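Local coordinates for superoxide dismutase (Leishmania major, PDB 4F2N), which probably catalyses the dismutation of superoxide to oxygen and hydrogen peroxide at an iron centre, as in other iron superoxide dismutases, at residues I46-M50 with L115-G119; I86-T90 with P179-G183; K120-L126 with V216-C222. All blocks are in the same frame, centred on the assembly; numbering follows the deposited sequence.

Contact 1: I46-M50 with L115-G119; sequences IQPVM and LSPGG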
loop_
_atom_site.group_PDB
_atom_site.type_symbol
_atom_site.label_atom_id
_atom_site.label_comp_id
_atom_site.label_asym_id
_atom_site.label_seq_id
_atom_site.Cartn_x
_atom_site.Cartn_y
_atom_site.Cartn_z
ATOM N N ILE B 46 -2.751 11.245 -19.066
ATOM C CA ILE B 46 -3.760 10.455 -19.786
ATOM C C ILE B 46 -5.104 11.104 -19.550
ATOM O O ILE B 46 -5.874 10.679 -18.676
ATOM C CB ILE B 46 -3.824 8.950 -19.357
ATOM C CG1 ILE B 46 -2.417 8.356 -19.142
ATOM C CG2 ILE B 46 -4.628 8.138 -20.389
ATOM C CD1 ILE B 46 -2.405 6.886 -18.769
ATOM N N GLN B 47 -5.367 12.147 -20.327
ATOM C CA GLN B 47 -6.590 12.940 -20.212
ATOM C C GLN B 47 -7.813 12.115 -20.562
ATOM O O GLN B 47 -7.738 11.261 -21.454
ATOM C CB GLN B 47 -6.504 14.173 -21.123
ATOM C CG GLN B 47 -5.359 15.112 -20.752
ATOM C CD GLN B 47 -5.436 15.589 -19.312
ATOM O OE1 GLN B 47 -6.392 16.267 -18.928
ATOM N NE2 GLN B 47 -4.432 15.233 -18.501
ATOM N N PRO B 48 -8.951 12.376 -19.887
ATOM C CA PRO B 48 -9.219 13.415 -18.869
ATOM C C PRO B 48 -8.988 13.002 -17.416
ATOM O O PRO B 48 -9.365 13.733 -16.505
ATOM C CB PRO B 48 -10.706 13.692 -19.072
ATOM C CG PRO B 48 -11.263 12.357 -19.458
ATOM C CD PRO B 48 -10.191 11.664 -20.264
ATOM N N VAL B 49 -8.381 11.843 -17.192
ATOM C CA VAL B 49 -8.333 11.252 -15.846
ATOM C C VAL B 49 -7.026 11.513 -15.081
ATOM O O VAL B 49 -7.076 11.977 -13.936
ATOM C CB VAL B 49 -8.686 9.751 -15.892
ATOM C CG1 VAL B 49 -8.532 9.078 -14.516
ATOM C CG2 VAL B 49 -10.106 9.606 -16.437
ATOM N N MET B 50 -5.888 11.237 -15.718
ATOM C CA MET B 50 -4.555 11.385 -15.099
ATOM C C MET B 50 -3.796 12.622 -15.582
ATOM O O MET B 50 -3.542 12.747 -16.768
ATOM C CB MET B 50 -3.688 10.180 -15.438
ATOM C CG MET B 50 -4.071 8.916 -14.667
ATOM S SD MET B 50 -2.949 7.599 -15.157
ATOM C CE MET B 50 -3.867 6.199 -14.539
ATOM N N LEU B 115 -4.721 1.476 -21.095
ATOM C CA LEU B 115 -5.104 2.888 -21.055
ATOM C C LEU B 115 -4.712 3.651 -22.307
ATOM O O LEU B 115 -3.702 3.338 -22.964
ATOM C CB LEU B 115 -4.511 3.612 -19.829
ATOM C CG LEU B 115 -4.638 2.903 -18.471
ATOM C CD1 LEU B 115 -3.817 3.614 -17.388
ATOM C CD2 LEU B 115 -6.124 2.873 -18.103
ATOM N N SER B 116 -5.509 4.678 -22.589
ATOM C CA SER B 116 -5.293 5.573 -23.726
ATOM C C SER B 116 -5.997 6.923 -23.491
ATOM O O SER B 116 -7.120 6.953 -22.987
ATOM C CB SER B 116 -5.850 4.920 -25.010
ATOM O OG SER B 116 -5.343 5.587 -26.155
ATOM N N PRO B 117 -5.367 8.049 -23.890
ATOM C CA PRO B 117 -6.070 9.344 -23.768
ATOM C C PRO B 117 -7.458 9.288 -24.387
ATOM O O PRO B 117 -7.593 8.915 -25.546
ATOM C CB PRO B 117 -5.155 10.313 -24.531
ATOM C CG PRO B 117 -3.783 9.715 -24.349
ATOM C CD PRO B 117 -4.010 8.220 -24.444
ATOM N N GLY B 118 -8.483 9.602 -23.594
ATOM C CA GLY B 118 -9.873 9.577 -24.063
ATOM C C GLY B 118 -10.472 8.198 -24.257
ATOM O O GLY B 118 -11.596 8.067 -24.733
ATOM N N GLY B 119 -9.729 7.162 -23.875
ATOM C CA GLY B 119 -10.143 5.763 -24.044
ATOM C C GLY B 119 -10.310 5.309 -25.498
ATOM O O GLY B 119 -10.073 6.080 -26.430
#
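Ile46 and Leu115 meet through their outermost methyls, CD1 of Ile46 lying 3.8 Å from CD1 of Leu115, with the two side chains crossing at about a right angle. The same Leu115 methyl takes the CE of Met50 at 3.8 Å, so three apolar groups close the buried side of the contact, with the Met50 side chain about 9 Å from the bound iron; Leu55 and Phe40 also pack on Ile46. Ile46 CG2, anti to the backbone N, rests on the peptide between Ser116 and Pro117, 3.6 Å from Pro117 N. Val49 and Met50 both face Ile46, a classic beta bulge: Ile46 O accepts from both their N atoms, and Ile46 N donates to Met50 O. Toward solvent the packing thins. Here Pro117 and Gly118, the middle of a type II turn, face the backbone of Gln47 and the cis-proline Pro48. Gly118 N donates to Gln47 O at 2.8 Å. In joining the loop that leads into helix 52-71 of the alpha-hairpin domain to the loop after helix 96-113, methyl packing sets how closely the two approach, while this nearly axial bond (C=O...N 160°) fixes their relative position at the exposed rim.

Contact 2: I86-T90 with P179-G183; sequences ILATT and PLTSG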
loop_
_atom_site.group_PDB
_atom_site.type_symbol
_atom_site.label_atom_id
_atom_site.label_comp_id
_atom_site.label_asym_id
_atom_site.label_seq_id
_atom_site.Cartn_x
_atom_site.Cartn_y
_atom_site.Cartn_z
ATOM N N ILE B 86 8.342 -14.284 -12.979
ATOM C CA ILE B 86 7.230 -14.322 -12.032
ATOM C C ILE B 86 6.915 -15.759 -11.659
ATOM O O ILE B 86 6.854 -16.109 -10.463
ATOM C CB ILE B 86 5.992 -13.616 -12.635
ATOM C CG1 ILE B 86 6.328 -12.144 -12.936
ATOM C CG2 ILE B 86 4.768 -13.709 -11.711
ATOM C CD1 ILE B 86 5.189 -11.410 -13.580
ATOM N N LEU B 87 6.734 -16.609 -12.676
ATOM C CA LEU B 87 6.341 -17.984 -12.428
ATOM C C LEU B 87 7.426 -18.806 -11.726
ATOM O O LEU B 87 7.105 -19.708 -10.963
ATOM C CB LEU B 87 5.879 -18.667 -13.724
ATOM C CG LEU B 87 4.562 -18.098 -14.305
ATOM C CD1 LEU B 87 4.248 -18.796 -15.627
ATOM C CD2 LEU B 87 3.388 -18.228 -13.335
ATOM N N ALA B 88 8.693 -18.481 -11.971
ATOM C CA ALA B 88 9.816 -19.192 -11.352
ATOM C C ALA B 88 10.078 -18.727 -9.907
ATOM O O ALA B 88 10.707 -19.440 -9.127
ATOM C CB ALA B 88 11.056 -19.009 -12.200
ATOM N N THR B 89 9.582 -17.545 -9.540
ATOM C CA THR B 89 9.849 -16.983 -8.199
ATOM C C THR B 89 8.642 -16.991 -7.239
ATOM O O THR B 89 8.826 -16.891 -6.018
ATOM C CB THR B 89 10.426 -15.547 -8.279
ATOM O OG1 THR B 89 9.553 -14.684 -9.037
ATOM C CG2 THR B 89 11.811 -15.567 -8.937
ATOM N N THR B 90 7.434 -17.128 -7.786
ATOM C CA THR B 90 6.196 -17.090 -6.990
ATOM C C THR B 90 6.203 -18.164 -5.902
ATOM O O THR B 90 6.616 -19.306 -6.133
ATOM C CB THR B 90 4.914 -17.156 -7.861
ATOM O OG1 THR B 90 3.751 -16.945 -7.041
ATOM C CG2 THR B 90 4.784 -18.498 -8.600
ATOM N N PRO B 179 -2.684 -12.423 -10.979
ATOM C CA PRO B 179 -3.525 -13.632 -11.131
ATOM C C PRO B 179 -2.932 -14.727 -12.028
ATOM O O PRO B 179 -3.380 -15.855 -12.019
ATOM C CB PRO B 179 -4.788 -13.094 -11.787
ATOM C CG PRO B 179 -4.805 -11.630 -11.422
ATOM C CD PRO B 179 -3.360 -11.230 -11.527
ATOM N N LEU B 180 -1.915 -14.399 -12.796
ATOM C CA LEU B 180 -1.367 -15.411 -13.667
ATOM C C LEU B 180 -0.605 -16.462 -12.852
ATOM O O LEU B 180 -0.365 -17.545 -13.358
ATOM C CB LEU B 180 -0.535 -14.766 -14.789
ATOM C CG LEU B 180 0.662 -13.960 -14.321
ATOM C CD1 LEU B 180 1.773 -14.959 -14.105
ATOM C CD2 LEU B 180 1.075 -12.944 -15.380
ATOM N N THR B 181 -0.276 -16.173 -11.583
ATOM C CA THR B 181 0.361 -17.193 -10.732
ATOM C C THR B 181 -0.614 -18.326 -10.347
ATOM O O THR B 181 -0.187 -19.398 -9.936
ATOM C CB THR B 181 1.029 -16.598 -9.462
ATOM O OG1 THR B 181 0.039 -15.942 -8.651
ATOM C CG2 THR B 181 2.114 -15.570 -9.870
ATOM N N SER B 182 -1.911 -18.097 -10.487
ATOM C CA SER B 182 -2.895 -19.165 -10.336
ATOM C C SER B 182 -3.440 -19.693 -11.689
ATOM O O SER B 182 -4.319 -20.549 -11.709
ATOM C CB SER B 182 -4.034 -18.715 -9.416
ATOM O OG SER B 182 -4.764 -17.687 -10.052
ATOM N N GLY B 183 -2.907 -19.217 -12.805
ATOM C CA GLY B 183 -3.313 -19.732 -14.134
ATOM C C GLY B 183 -4.448 -18.944 -14.779
ATOM O O GLY B 183 -4.976 -19.341 -15.832
#
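This is apolar packing between the C-terminal end of helix 82-89 and a short 3-10 segment, 179-182, in the connection between strands 168-174 and 185-191. In the iron/manganese superoxide dismutase fold it joins the helical N-terminal part to the alpha/beta C-terminal part, whose three-stranded antiparallel sheet includes those two strands. Leu180 CD1 is met by two consecutive helix residues, by Leu87 CD2 at 3.7 Å and by Ile86 CG2 at 4.0 Å. Leu180 reaches them with CG between its backbone N and carbonyl carbon (chi1 61°), and its side chain crosses that of Ile86 at about a right angle. Phe106 of helix 96-113 touches both Ile86 and Leu180, continuing this apolar patch onto that helix. Leu87 lies at the exposed margin, where its CD2 also comes within 4.1 Å of Thr181 CA.

Thr181 turns its two branches to different uses. The hydroxyl bonds back to Cys178 O within its own loop, which leaves the methyl to face the helix end, where Ile86 CG2 sits 3.7 Å from Thr181 CG2. Past the last helical turn comes Thr90, the first residue to leave helical angles, with its hydroxyl swung anti to the backbone N (chi1 -173°); its OG1 touches the Thr181 methyl carbon CG2 at 3.5 Å.

Contact 3: K120-L126 with V216-C222; sequences KPMPKTL and VDWEFVC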
loop_
_atom_site.group_PDB
_atom_site.type_symbol
_atom_site.label_atom_id
_atom_site.label_comp_id
_atom_site.label_asym_id
_atom_site.label_seq_id
_atom_site.Cartn_x
_atom_site.Cartn_y
_atom_site.Cartn_z
ATOM N N LYS B 120 -10.680 4.044 -25.687
ATOM C CA LYS B 120 -11.186 3.562 -26.979
ATOM C C LYS B 120 -12.504 2.822 -26.702
ATOM O O LYS B 120 -12.592 2.083 -25.714
ATOM C CB LYS B 120 -10.176 2.631 -27.659
ATOM C CG LYS B 120 -8.792 3.232 -27.834
ATOM C CD LYS B 120 -7.952 2.488 -28.853
ATOM C CE LYS B 120 -6.616 3.193 -29.077
ATOM N NZ LYS B 120 -6.804 4.504 -29.759
ATOM N N PRO B 121 -13.526 2.994 -27.567
ATOM C CA PRO B 121 -14.831 2.354 -27.300
ATOM C C PRO B 121 -14.747 0.838 -27.285
ATOM O O PRO B 121 -13.901 0.255 -27.956
ATOM C CB PRO B 121 -15.720 2.842 -28.464
ATOM C CG PRO B 121 -15.026 4.047 -28.997
ATOM C CD PRO B 121 -13.560 3.828 -28.784
ATOM N N MET B 122 -15.606 0.216 -26.492
ATOM C CA MET B 122 -15.623 -1.230 -26.319
ATOM C C MET B 122 -16.238 -1.900 -27.542
ATOM O O MET B 122 -17.374 -1.610 -27.900
ATOM C CB MET B 122 -16.437 -1.586 -25.089
ATOM C CG MET B 122 -16.388 -3.056 -24.689
ATOM S SD MET B 122 -17.517 -3.289 -23.308
ATOM C CE MET B 122 -16.664 -2.411 -22.000
ATOM N N PRO B 123 -15.477 -2.782 -28.197
ATOM C CA PRO B 123 -16.031 -3.517 -29.326
ATOM C C PRO B 123 -17.170 -4.414 -28.883
ATOM O O PRO B 123 -17.205 -4.882 -27.731
ATOM C CB PRO B 123 -14.859 -4.369 -29.809
ATOM C CG PRO B 123 -13.637 -3.672 -29.294
ATOM C CD PRO B 123 -14.054 -3.095 -27.974
ATOM N N LYS B 124 -18.083 -4.670 -29.813
ATOM C CA LYS B 124 -19.249 -5.504 -29.569
ATOM C C LYS B 124 -18.910 -6.899 -28.996
ATOM O O LYS B 124 -19.596 -7.390 -28.085
ATOM C CB LYS B 124 -20.088 -5.583 -30.868
ATOM C CG LYS B 124 -21.396 -6.360 -30.767
ATOM C CD LYS B 124 -22.320 -5.834 -29.680
ATOM C CE LYS B 124 -22.760 -4.409 -29.971
ATOM N NZ LYS B 124 -23.724 -3.957 -28.934
ATOM N N THR B 125 -17.843 -7.524 -29.485
ATOM C CA THR B 125 -17.463 -8.864 -28.992
ATOM C C THR B 125 -17.275 -8.849 -27.470
ATOM O O THR B 125 -17.785 -9.715 -26.740
ATOM C CB THR B 125 -16.173 -9.379 -29.672
ATOM O OG1 THR B 125 -16.435 -9.573 -31.061
ATOM C CG2 THR B 125 -15.736 -10.732 -29.074
ATOM N N LEU B 126 -16.557 -7.832 -27.007
ATOM C CA LEU B 126 -16.248 -7.694 -25.575
ATOM C C LEU B 126 -17.491 -7.338 -24.776
ATOM O O LEU B 126 -17.728 -7.925 -23.719
ATOM C CB LEU B 126 -15.141 -6.662 -25.351
ATOM C CG LEU B 126 -14.685 -6.522 -23.881
ATOM C CD1 LEU B 126 -14.236 -7.850 -23.276
ATOM C CD2 LEU B 126 -13.586 -5.468 -23.789
ATOM N N VAL B 216 -10.008 3.830 -20.464
ATOM C CA VAL B 216 -9.681 2.406 -20.746
ATOM C C VAL B 216 -9.625 2.165 -22.254
ATOM O O VAL B 216 -10.533 2.567 -22.998
ATOM C CB VAL B 216 -10.664 1.435 -20.085
ATOM C CG1 VAL B 216 -10.335 -0.008 -20.500
ATOM C CG2 VAL B 216 -10.594 1.594 -18.573
ATOM N N ASP B 217 -8.529 1.548 -22.698
ATOM C CA ASP B 217 -8.397 1.125 -24.073
ATOM C C ASP B 217 -9.127 -0.199 -24.245
ATOM O O ASP B 217 -8.549 -1.284 -24.040
ATOM C CB ASP B 217 -6.908 1.000 -24.466
ATOM C CG ASP B 217 -6.714 0.631 -25.938
ATOM O OD1 ASP B 217 -7.690 0.228 -26.599
ATOM O OD2 ASP B 217 -5.579 0.734 -26.436
ATOM N N TRP B 218 -10.402 -0.125 -24.620
ATOM C CA TRP B 218 -11.210 -1.347 -24.695
ATOM C C TRP B 218 -10.847 -2.223 -25.881
ATOM O O TRP B 218 -11.144 -3.424 -25.893
ATOM C CB TRP B 218 -12.705 -1.026 -24.698
ATOM C CG TRP B 218 -13.256 -0.527 -23.387
ATOM C CD1 TRP B 218 -13.820 0.728 -23.116
ATOM C CD2 TRP B 218 -13.349 -1.274 -22.126
ATOM N NE1 TRP B 218 -14.245 0.795 -21.808
ATOM C CE2 TRP B 218 -13.981 -0.374 -21.161
ATOM C CE3 TRP B 218 -12.993 -2.559 -21.724
ATOM C CZ2 TRP B 218 -14.233 -0.762 -19.853
ATOM C CZ3 TRP B 218 -13.246 -2.943 -20.388
ATOM C CH2 TRP B 218 -13.845 -2.057 -19.477
ATOM N N GLU B 219 -10.193 -1.640 -26.879
ATOM C CA GLU B 219 -9.679 -2.439 -28.013
ATOM C C GLU B 219 -8.562 -3.401 -27.572
ATOM O O GLU B 219 -8.511 -4.558 -28.010
ATOM C CB GLU B 219 -9.246 -1.524 -29.165
ATOM C CG GLU B 219 -10.429 -0.746 -29.730
ATOM C CD GLU B 219 -10.048 0.236 -30.824
ATOM O OE1 GLU B 219 -8.949 0.101 -31.402
ATOM O OE2 GLU B 219 -10.855 1.149 -31.123
ATOM N N PHE B 220 -7.671 -2.928 -26.697
ATOM C CA PHE B 220 -6.645 -3.803 -26.154
ATOM C C PHE B 220 -7.295 -4.868 -25.280
ATOM O O PHE B 220 -6.927 -6.033 -25.352
ATOM C CB PHE B 220 -5.597 -3.033 -25.332
ATOM C CG PHE B 220 -4.656 -3.925 -24.598
ATOM C CD1 PHE B 220 -3.601 -4.560 -25.276
ATOM C CD2 PHE B 220 -4.825 -4.163 -23.230
ATOM C CE1 PHE B 220 -2.731 -5.398 -24.594
ATOM C CE2 PHE B 220 -3.952 -5.002 -22.546
ATOM C CZ PHE B 220 -2.903 -5.607 -23.234
ATOM N N VAL B 221 -8.241 -4.465 -24.432
ATOM C CA VAL B 221 -8.920 -5.429 -23.554
ATOM C C VAL B 221 -9.595 -6.506 -24.436
ATOM O O VAL B 221 -9.509 -7.700 -24.149
ATOM C CB VAL B 221 -9.960 -4.762 -22.622
ATOM C CG1 VAL B 221 -10.652 -5.809 -21.757
ATOM C CG2 VAL B 221 -9.292 -3.695 -21.741
ATOM N N CYS B 222 -10.260 -6.076 -25.507
ATOM C CA CYS B 222 -10.928 -7.046 -26.392
ATOM C C CYS B 222 -9.934 -7.983 -27.104
ATOM O O CYS B 222 -10.190 -9.188 -27.235
ATOM C CB CYS B 222 -11.826 -6.314 -27.393
ATOM S SG CYS B 222 -12.841 -7.442 -28.380
HETATM O O HOH W 1 -13.334 0.575 -30.630
#
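The backbones of Lys120 and Asp217 form a single beta bridge, with Lys120 N donating to Val216 O at 3.1 Å and Trp218 N returning a bond to Lys120 O at 3.3 Å; beyond it each segment enters a helix. Trp218 is the most heavily covered residue of 216-222. Its six-membered ring has the Met122 methyl CE over the centre of one face, 3.4 Å from the centroid and 8° off the normal, a CH-pi contact made possible by the bend at the end of the methionine (chi3 -70°). The sulfur stands farther above that face, while Val216 CG1 covers the opposite one. Lys120 O lies at the ring edge, near its plane, and Leu126 CD2 arrives obliquely, 3.6 Å from Trp218 CE3, also touching Val221 CG1. Further along, Pro123 CG packs on Cys222 CB and the Cys222 sulfur rests against Leu126 CB.

On the solvent side the aliphatic part of Lys120 runs alongside Asp217, with Lys120 CD 3.2 Å from Asp217 OD1, and across Glu219; the charged lysine nitrogen is not in contact with either carboxylate. Asp217 N-caps its helix, OD1 accepting from Phe220 N, and one water donates to both Pro121 O and Glu219 OE2. Within the C-terminal domain the contact sets the start of helix 124-134 against that of helix 218-229. Helix 137-149 reaches Trp218 with Met141 and Met122 with Val137, while Phe188 of strand 185-191 packs on Val216 and Val221.

Overall arrangement
From the N terminus, the loop holding 46-50 leads into helix 52-71, and contact 1 closes a largely helical excursion when the chain returns at 115-119. Contact 2 opens within that excursion, at 86-90, but closes only at 179-183, so contacts 1 and 2 cross; they lie on opposite sides of the chain's centre, about 30 Å apart between centres. Contact 3 starts directly after contact 1, at 120-126, and closes at 216-222, also crossing contact 2. Contacts 1 and 3 touch where Leu115 and Ser116 pack on Asp217. Contact 1 joins the loops bounding the helical excursion, contact 2 ties helix 82-89 to the connection between strands 168-174 and 185-191, and contact 3 sets helix 124-134 against the last helix.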